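Local coordinates for protein flagellin (Burkholderia pseudomallei, PDB 4CFI) that probably polymerises into the filament of the bacterial flagellum, used for swimming, and carries epitopes that the immune system recognises, at residues A[17-22]-A[48-53]; A[27-32]-A[41-46]; A[220-225]-A[231-236]. All blocks are in the same frame, centred on the assembly; numbering follows the deposited sequence. Where two conformers were deposited one is given.

From the N terminus the chain runs along helix 2-31, turns, and comes back along helix 37-60. Contact 2, between 27-32 and 41-46, closes the short loop near the turn. Contact 1, between 17-22 and 48-53, closes a wider loop that encloses contact 2. Together they zip up one helical hairpin. The chain then passes through the strands and helices in between and returns in the loop before helix 227-257. There contact 3, between 220-225 and 231-236, closes a small loop of its own. It is in series with the other two and crosses neither. Its loop also packs on the hairpin, so N- and C-terminal parts meet in one helical core.

Contact 1 (A[17-22]-A[48-53]); sequences TNSLQR and AQQISE
S19 and Q50 mark the closest backbone approach of two antiparallel helices, with their CA atoms 5.5 Å apart. The axes of the two segments pass at 9.3 Å, and their directions differ by 159°. This is the helical hairpin of the flagellin N-terminal region, made of helix 2-31 and helix 37-60. Both CB atoms point at the opposite helix. The Q50 chain is bent at chi2 (-54°), which turns its amide back toward S19. S19 OG donates to Q50 OE1, and the donor lies nearly on the line of the carbonyl bond, at a C=O...donor angle of 161°. CG of E53 also touches the hydroxyl, roughly at right angles to that bond, 3.4 Å from S19 OG. The carboxylate of E53 is engaged by R56 in a salt bridge. The CB of L20 points away from helix 37-60, and the side chain packs on I237, L241 and V244 of helix 227-257. R22 crosses Q50 at about a right angle. Its aliphatic part does most of the touching, with R22 CG 3.7 Å from Q50 CG. Farther out, the guanidinium comes up obliquely to the amide, and R22 NH1 stops 3.5 Å from Q50 NE2.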
loop_
_atom_site.group_PDB
_atom_site.type_symbol
_atom_site.label_atom_id
_atom_site.label_comp_id
_atom_site.label_asym_id
_atom_site.label_seq_id
_atom_site.Cartn_x
_atom_site.Cartn_y
_atom_site.Cartn_z
ATOM N N THR A 17 -6.336 13.457 -6.737
ATOM C CA THR A 17 -6.942 13.066 -5.447
ATOM C C THR A 17 -8.383 12.576 -5.645
ATOM O O THR A 17 -8.778 11.569 -5.042
ATOM C CB THR A 17 -6.893 14.242 -4.449
ATOM O OG1 THR A 17 -5.527 14.500 -4.117
ATOM C CG2 THR A 17 -7.663 13.937 -3.175
ATOM N N ASN A 18 -9.178 13.282 -6.441
ATOM C CA ASN A 18 -10.556 12.853 -6.694
ATOM C C ASN A 18 -10.593 11.414 -7.255
ATOM O O ASN A 18 -11.388 10.583 -6.804
ATOM C CB ASN A 18 -11.302 13.830 -7.633
ATOM C CG ASN A 18 -11.926 15.045 -6.912
ATOM O OD1 ASN A 18 -13.067 14.980 -6.478
ATOM N ND2 ASN A 18 -11.219 16.163 -6.873
ATOM N N SER A 19 -9.744 11.119 -8.240
ATOM C CA SER A 19 -9.760 9.793 -8.876
ATOM C C SER A 19 -9.215 8.705 -7.954
ATOM O O SER A 19 -9.737 7.589 -7.941
ATOM C CB SER A 19 -9.011 9.774 -10.211
ATOM O OG SER A 19 -9.806 10.347 -11.252
ATOM N N LEU A 20 -8.185 9.025 -7.174
ATOM C CA LEU A 20 -7.636 8.047 -6.224
ATOM C C LEU A 20 -8.638 7.755 -5.100
ATOM O O LEU A 20 -8.839 6.580 -4.759
ATOM C CB LEU A 20 -6.302 8.533 -5.665
ATOM C CG LEU A 20 -5.180 8.716 -6.694
ATOM C CD1 LEU A 20 -3.986 9.425 -6.070
ATOM C CD2 LEU A 20 -4.724 7.429 -7.368
ATOM N N GLN A 21 -9.272 8.802 -4.554
ATOM C CA GLN A 21 -10.311 8.644 -3.518
ATOM C C GLN A 21 -11.479 7.800 -4.066
ATOM O O GLN A 21 -12.085 7.028 -3.320
ATOM C CB GLN A 21 -10.799 10.006 -2.948
ATOM C CG GLN A 21 -9.739 10.656 -2.038
ATOM C CD GLN A 21 -10.070 12.021 -1.410
ATOM O OE1 GLN A 21 -10.955 12.765 -1.852
ATOM N NE2 GLN A 21 -9.296 12.379 -0.387
ATOM N N ARG A 22 -11.770 7.917 -5.360
ATOM C CA ARG A 22 -12.842 7.143 -5.991
ATOM C C ARG A 22 -12.451 5.670 -6.062
ATOM O O ARG A 22 -13.262 4.796 -5.759
ATOM C CB ARG A 22 -13.164 7.689 -7.389
ATOM C CG ARG A 22 -14.275 6.946 -8.100
ATOM C CD ARG A 22 -15.646 7.212 -7.488
ATOM N NE ARG A 22 -16.686 6.489 -8.227
ATOM C CZ ARG A 22 -17.153 6.844 -9.421
ATOM N NH1 ARG A 22 -16.730 7.941 -10.020
ATOM N NH2 ARG A 22 -18.064 6.106 -10.021
ATOM N N ALA A 48 -11.088 1.004 -13.883
ATOM C CA ALA A 48 -10.394 1.265 -15.142
ATOM C C ALA A 48 -10.672 2.686 -15.642
ATOM O O ALA A 48 -9.763 3.353 -16.160
ATOM C CB ALA A 48 -10.821 0.253 -16.188
ATOM N N GLN A 49 -11.915 3.157 -15.510
ATOM C CA GLN A 49 -12.225 4.538 -15.900
ATOM C C GLN A 49 -11.387 5.529 -15.097
ATOM O O GLN A 49 -10.926 6.546 -15.632
ATOM C CB GLN A 49 -13.712 4.863 -15.681
ATOM C CG GLN A 49 -14.722 4.145 -16.557
ATOM C CD GLN A 49 -14.586 4.550 -17.998
ATOM O OE1 GLN A 49 -15.093 5.594 -18.457
ATOM N NE2 GLN A 49 -13.882 3.731 -18.728
ATOM N N GLN A 50 -11.225 5.267 -13.801
ATOM C CA GLN A 50 -10.438 6.175 -12.960
ATOM C C GLN A 50 -8.955 6.120 -13.307
ATOM O O GLN A 50 -8.283 7.156 -13.287
ATOM C CB GLN A 50 -10.675 5.916 -11.474
ATOM C CG GLN A 50 -12.105 6.179 -11.021
ATOM C CD GLN A 50 -12.585 7.560 -11.379
ATOM O OE1 GLN A 50 -11.881 8.554 -11.149
ATOM N NE2 GLN A 50 -13.794 7.657 -11.916
ATOM N N ILE A 51 -8.440 4.934 -13.613
ATOM C CA ILE A 51 -7.056 4.803 -14.033
ATOM C C ILE A 51 -6.830 5.619 -15.316
ATOM O O ILE A 51 -5.808 6.301 -15.452
ATOM C CB ILE A 51 -6.647 3.327 -14.205
ATOM C CG1 ILE A 51 -6.655 2.604 -12.849
ATOM C CG2 ILE A 51 -5.243 3.247 -14.764
ATOM C CD1 ILE A 51 -6.536 1.091 -12.944
ATOM N N SER A 52 -7.782 5.563 -16.245
ATOM C CA SER A 52 -7.693 6.360 -17.470
ATOM C C SER A 52 -7.637 7.863 -17.161
ATOM O O SER A 52 -6.867 8.607 -17.781
ATOM C CB SER A 52 -8.868 6.052 -18.419
ATOM O OG SER A 52 -8.830 4.714 -18.891
ATOM N N GLU A 53 -8.429 8.308 -16.194
ATOM C CA GLU A 53 -8.410 9.706 -15.793
ATOM C C GLU A 53 -7.082 10.078 -15.135
ATOM O O GLU A 53 -6.561 11.154 -15.424
ATOM C CB GLU A 53 -9.636 10.027 -14.919
ATOM C CG GLU A 53 -9.768 11.479 -14.485
ATOM C CD GLU A 53 -10.029 12.486 -15.589
ATOM O OE1 GLU A 53 -10.156 12.159 -16.781
ATOM O OE2 GLU A 53 -10.122 13.660 -15.221
#

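Contact 2 (A[27-32]-A[41-46]); sequences AVQASN and SALQQE
L43 places its CG beside the backbone N (chi1 -71°), and the nearly trans chi2 (164°) spreads its two methyls across the gap toward Q29 and A30. On the facing helix, Q29 has its CG anti to the backbone N (chi1 -165°), and the rest of its chain is extended. It therefore lies across L43 at about a right angle. Methyl CD2 of L43 sits over the flat face of the Q29 amide. It is 3.5 Å from Q29 NE2 and 3.6 Å from Q29 CD. The contact is a dispersion contact of a methyl on an amide, and no hydrogen bond joins the two segments. The other methyl serves the small residue. L43 CD1 lies 3.8 Å from A30 CA and 3.9 Å from A30 CB, and the backbones approach to 6.8 Å between the CA atoms of A30 and L43. A30 is buried, while Q29 is exposed and lies over the leucine from the solvent side. Deeper in, I224 of the loop before helix 227-257 touches both A30 and L43, and L26 also packs on L43. The neighbouring Q44 uses its amide on that same loop: OE1 accepts from I224 N, and NE2 donates to L222 O. One leucine thus bridges the last turns of helix 2-31 and an early part of helix 37-60. This is side-chain packing, partly apolar and partly methyl on amide, close to the turn of an antiparallel helical hairpin, in the flagellin N-terminal helical region.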
loop_
_atom_site.group_PDB
_atom_site.type_symbol
_atom_site.label_atom_id
_atom_site.label_comp_id
_atom_site.label_asym_id
_atom_site.label_seq_id
_atom_site.Cartn_x
_atom_site.Cartn_y
_atom_site.Cartn_z
ATOM N N ALA A 27 -12.899 -0.041 -4.241
ATOM C CA ALA A 27 -12.240 -1.173 -3.617
ATOM C C ALA A 27 -12.939 -1.612 -2.323
ATOM O O ALA A 27 -13.058 -2.812 -2.060
ATOM C CB ALA A 27 -10.788 -0.841 -3.346
ATOM N N VAL A 28 -13.364 -0.645 -1.504
ATOM C CA VAL A 28 -14.141 -0.946 -0.298
ATOM C C VAL A 28 -15.421 -1.686 -0.688
ATOM O O VAL A 28 -15.747 -2.725 -0.114
ATOM C CB VAL A 28 -14.452 0.323 0.533
ATOM C CG1 VAL A 28 -15.458 0.033 1.643
ATOM C CG2 VAL A 28 -13.168 0.877 1.119
ATOM N N GLN A 29 -16.130 -1.168 -1.682
ATOM C CA GLN A 29 -17.362 -1.797 -2.162
ATOM C C GLN A 29 -17.121 -3.236 -2.627
ATOM O O GLN A 29 -17.940 -4.131 -2.382
ATOM C CB GLN A 29 -17.971 -0.979 -3.302
ATOM C CG GLN A 29 -19.411 -1.366 -3.605
ATOM C CD GLN A 29 -20.081 -0.565 -4.720
ATOM O OE1 GLN A 29 -21.151 -0.957 -5.192
ATOM N NE2 GLN A 29 -19.471 0.542 -5.150
ATOM N N ALA A 30 -15.995 -3.464 -3.293
ATOM C CA ALA A 30 -15.688 -4.761 -3.867
ATOM C C ALA A 30 -15.237 -5.779 -2.823
ATOM O O ALA A 30 -15.192 -6.965 -3.098
ATOM C CB ALA A 30 -14.616 -4.625 -4.929
ATOM N N SER A 31 -14.880 -5.316 -1.633
ATOM C CA SER A 31 -14.302 -6.216 -0.649
ATOM C C SER A 31 -15.244 -6.556 0.511
ATOM O O SER A 31 -14.873 -7.316 1.401
ATOM C CB SER A 31 -12.992 -5.624 -0.133
ATOM O OG SER A 31 -13.240 -4.457 0.612
ATOM N N ASN A 32 -16.470 -6.041 0.479
ATOM C CA ASN A 32 -17.384 -6.147 1.635
ATOM C C ASN A 32 -18.044 -7.521 1.822
ATOM O O ASN A 32 -18.326 -7.929 2.952
ATOM C CB ASN A 32 -18.453 -5.042 1.580
ATOM C CG ASN A 32 -17.927 -3.673 2.027
ATOM O OD1 ASN A 32 -18.533 -2.644 1.717
ATOM N ND2 ASN A 32 -16.812 -3.652 2.760
ATOM N N SER A 41 -17.053 -7.431 -12.378
ATOM C CA SER A 41 -16.718 -6.817 -13.671
ATOM C C SER A 41 -17.100 -5.333 -13.687
ATOM O O SER A 41 -16.299 -4.478 -14.083
ATOM C CB SER A 41 -17.426 -7.564 -14.812
ATOM O OG SER A 41 -17.189 -6.957 -16.073
ATOM N N ALA A 42 -18.304 -5.015 -13.227
ATOM C CA ALA A 42 -18.782 -3.629 -13.219
ATOM C C ALA A 42 -17.919 -2.753 -12.314
ATOM O O ALA A 42 -17.567 -1.635 -12.694
ATOM C CB ALA A 42 -20.223 -3.561 -12.776
ATOM N N LEU A 43 -17.582 -3.251 -11.124
ATOM C CA LEU A 43 -16.711 -2.501 -10.216
ATOM C C LEU A 43 -15.330 -2.264 -10.824
ATOM O O LEU A 43 -14.782 -1.151 -10.754
ATOM C CB LEU A 43 -16.621 -3.190 -8.850
ATOM C CG LEU A 43 -17.918 -3.090 -8.041
ATOM C CD1 LEU A 43 -17.933 -4.095 -6.901
ATOM C CD2 LEU A 43 -18.167 -1.677 -7.530
ATOM N N GLN A 44 -14.772 -3.272 -11.478
ATOM C CA GLN A 44 -13.456 -3.110 -12.075
ATOM C C GLN A 44 -13.484 -2.158 -13.273
ATOM O O GLN A 44 -12.526 -1.414 -13.485
ATOM C CB GLN A 44 -12.809 -4.449 -12.430
ATOM C CG GLN A 44 -11.469 -4.340 -13.143
ATOM C CD GLN A 44 -10.402 -3.571 -12.368
ATOM O OE1 GLN A 44 -10.474 -3.425 -11.149
ATOM N NE2 GLN A 44 -9.386 -3.111 -13.071
ATOM N N GLN A 45 -14.564 -2.170 -14.049
ATOM C CA GLN A 45 -14.726 -1.176 -15.105
ATOM C C GLN A 45 -14.647 0.246 -14.534
ATOM O O GLN A 45 -14.019 1.134 -15.138
ATOM C CB GLN A 45 -16.058 -1.373 -15.846
ATOM C CG GLN A 45 -16.314 -0.331 -16.918
ATOM C CD GLN A 45 -17.601 -0.583 -17.675
ATOM O OE1 GLN A 45 -17.796 -1.665 -18.230
ATOM N NE2 GLN A 45 -18.496 0.408 -17.695
ATOM N N GLU A 46 -15.297 0.484 -13.396
ATOM C CA GLU A 46 -15.235 1.811 -12.771
ATOM C C GLU A 46 -13.787 2.169 -12.374
ATOM O O GLU A 46 -13.352 3.304 -12.567
ATOM C CB GLU A 46 -16.180 1.924 -11.565
ATOM C CG GLU A 46 -17.660 1.793 -11.890
ATOM C CD GLU A 46 -18.172 2.839 -12.881
ATOM O OE1 GLU A 46 -17.787 4.032 -12.818
ATOM O OE2 GLU A 46 -19.035 2.473 -13.716
#

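Contact 3 (A[220-225]-A[231-236]); sequences SNLDIS and YQAMVS
A233 receives two side chains from a loop that has no regular helix or strand: L222 and I224 both lean on its methyl. The contact is buried and apolar, with no hydrogen bond from loop to helix. L222 CD1 is 4.0 Å from A233 CB. The other methyl of L222 reaches the backbone, with L222 CD2 3.7 Å from A233 CA, and lies equally close to S236 CB at 3.7 Å. The fork of L222 thus rests between A233 and S236, residues about one turn apart on the helix. The small CB of A233 lets the loop backbone come near, to 5.8 Å between the CA atoms of L222 and A233. I224 adds its CG2, at 3.7 Å from A233 CB. Its chi1 of 67° sets CG1 between the backbone N and the carbonyl carbon, and the ethyl branch leads away from helix 227-257 toward L43; I224 also touches L26 and V47. I224 is therefore a wedge between this helix and the N-terminal hairpin. The hydroxyl of S236 is buried but bonded to Q217 O and G103 N. Between the two apolar residues, D223 points its CB away from helix 227-257 and touches Q44, and its carboxylate ties the loop to itself. Its OD1 accepts from S225 N at 2.9 Å, which makes an Asx turn, and from S225 OG at 2.7 Å. These bonds probably hold the bend just before helix 227-257 begins. Such packing belongs to the helical core of flagellin, probably its D1 domain, where the C-terminal helix lies against the N-terminal hairpin.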
loop_
_atom_site.group_PDB
_atom_site.type_symbol
_atom_site.label_atom_id
_atom_site.label_comp_id
_atom_site.label_asym_id
_atom_site.label_seq_id
_atom_site.Cartn_x
_atom_site.Cartn_y
_atom_site.Cartn_z
ATOM N N SER A 220 -1.657 1.640 -12.011
ATOM C CA SER A 220 -1.867 1.123 -13.365
ATOM C C SER A 220 -2.402 -0.296 -13.423
ATOM O O SER A 220 -3.220 -0.608 -14.287
ATOM C CB SER A 220 -0.559 1.193 -14.162
ATOM O OG SER A 220 0.468 0.422 -13.555
ATOM N N ASN A 221 -1.944 -1.156 -12.510
ATOM C CA ASN A 221 -2.255 -2.579 -12.565
ATOM C C ASN A 221 -3.187 -3.055 -11.452
ATOM O O ASN A 221 -3.262 -4.261 -11.195
ATOM C CB ASN A 221 -0.962 -3.418 -12.606
ATOM C CG ASN A 221 -0.281 -3.390 -13.975
ATOM O OD1 ASN A 221 0.936 -3.270 -14.069
ATOM N ND2 ASN A 221 -1.059 -3.529 -15.041
ATOM N N LEU A 222 -3.950 -2.142 -10.834
ATOM C CA LEU A 222 -4.941 -2.537 -9.847
ATOM C C LEU A 222 -6.134 -3.230 -10.478
ATOM O O LEU A 222 -6.628 -2.835 -11.536
ATOM C CB LEU A 222 -5.413 -1.336 -9.045
ATOM C CG LEU A 222 -4.315 -0.695 -8.181
ATOM C CD1 LEU A 222 -4.865 0.525 -7.472
ATOM C CD2 LEU A 222 -3.740 -1.703 -7.186
ATOM N N ASP A 223 -6.605 -4.266 -9.793
ATOM C CA ASP A 223 -7.795 -4.995 -10.226
ATOM C C ASP A 223 -8.544 -5.438 -8.979
ATOM O O ASP A 223 -8.009 -6.216 -8.182
ATOM C CB ASP A 223 -7.398 -6.166 -11.139
ATOM C CG ASP A 223 -8.590 -6.908 -11.688
ATOM O OD1 ASP A 223 -9.518 -7.121 -10.931
ATOM O OD2 ASP A 223 -8.604 -7.260 -12.883
ATOM N N ILE A 224 -9.764 -4.928 -8.816
ATOM C CA ILE A 224 -10.553 -5.149 -7.595
ATOM C C ILE A 224 -11.587 -6.261 -7.751
ATOM O O ILE A 224 -12.440 -6.439 -6.892
ATOM C CB ILE A 224 -11.214 -3.840 -7.066
ATOM C CG1 ILE A 224 -12.294 -3.317 -8.030
ATOM C CG2 ILE A 224 -10.127 -2.800 -6.813
ATOM C CD1 ILE A 224 -13.126 -2.185 -7.468
ATOM N N SER A 225 -11.483 -7.025 -8.835
ATOM C CA SER A 225 -12.452 -8.060 -9.135
ATOM C C SER A 225 -12.233 -9.329 -8.318
ATOM O O SER A 225 -13.011 -10.268 -8.465
ATOM C CB SER A 225 -12.456 -8.387 -10.643
ATOM O OG SER A 225 -11.309 -9.097 -11.040
ATOM N N TYR A 231 -7.988 -5.679 -1.704
ATOM C CA TYR A 231 -7.119 -5.333 -0.590
ATOM C C TYR A 231 -5.801 -4.708 -1.072
ATOM O O TYR A 231 -5.319 -3.733 -0.461
ATOM C CB TYR A 231 -6.836 -6.551 0.287
ATOM C CG TYR A 231 -8.031 -7.117 1.050
ATOM C CD1 TYR A 231 -9.130 -6.333 1.398
ATOM C CD2 TYR A 231 -8.025 -8.445 1.475
ATOM C CE1 TYR A 231 -10.192 -6.870 2.113
ATOM C CE2 TYR A 231 -9.087 -8.987 2.196
ATOM C CZ TYR A 231 -10.158 -8.195 2.522
ATOM O OH TYR A 231 -11.220 -8.743 3.224
ATOM N N GLN A 232 -5.213 -5.248 -2.141
ATOM C CA GLN A 232 -4.019 -4.630 -2.715
ATOM C C GLN A 232 -4.303 -3.193 -3.152
ATOM O O GLN A 232 -3.462 -2.314 -2.947
ATOM C CB GLN A 232 -3.532 -5.432 -3.915
ATOM C CG GLN A 232 -2.861 -6.747 -3.558
ATOM C CD GLN A 232 -2.555 -7.572 -4.796
ATOM O OE1 GLN A 232 -3.459 -7.864 -5.585
ATOM N NE2 GLN A 232 -1.294 -7.962 -4.976
ATOM N N ALA A 233 -5.485 -2.962 -3.732
ATOM C CA ALA A 233 -5.855 -1.615 -4.186
ATOM C C ALA A 233 -5.977 -0.631 -3.030
ATOM O O ALA A 233 -5.586 0.528 -3.164
ATOM C CB ALA A 233 -7.140 -1.638 -4.999
ATOM N N MET A 234 -6.511 -1.075 -1.900
ATOM C CA MET A 234 -6.627 -0.191 -0.747
ATOM C C MET A 234 -5.245 0.306 -0.287
ATOM O O MET A 234 -5.071 1.497 -0.028
ATOM C CB MET A 234 -7.335 -0.899 0.391
ATOM C CG MET A 234 -8.810 -1.109 0.110
ATOM S SD MET A 234 -9.586 -2.240 1.266
ATOM C CE MET A 234 -11.264 -2.203 0.683
ATOM N N VAL A 235 -4.279 -0.609 -0.185
ATOM C CA VAL A 235 -2.911 -0.255 0.200
ATOM C C VAL A 235 -2.280 0.639 -0.853
ATOM O O VAL A 235 -1.675 1.658 -0.530
ATOM C CB VAL A 235 -2.011 -1.518 0.342
ATOM C CG1 VAL A 235 -0.530 -1.154 0.497
ATOM C CG2 VAL A 235 -2.499 -2.405 1.473
ATOM N N SER A 236 -2.403 0.252 -2.113
ATOM C CA SER A 236 -1.805 1.013 -3.198
ATOM C C SER A 236 -2.332 2.435 -3.245
ATOM O O SER A 236 -1.549 3.378 -3.431
ATOM C CB SER A 236 -2.059 0.317 -4.531
ATOM O OG SER A 236 -1.329 0.928 -5.589
#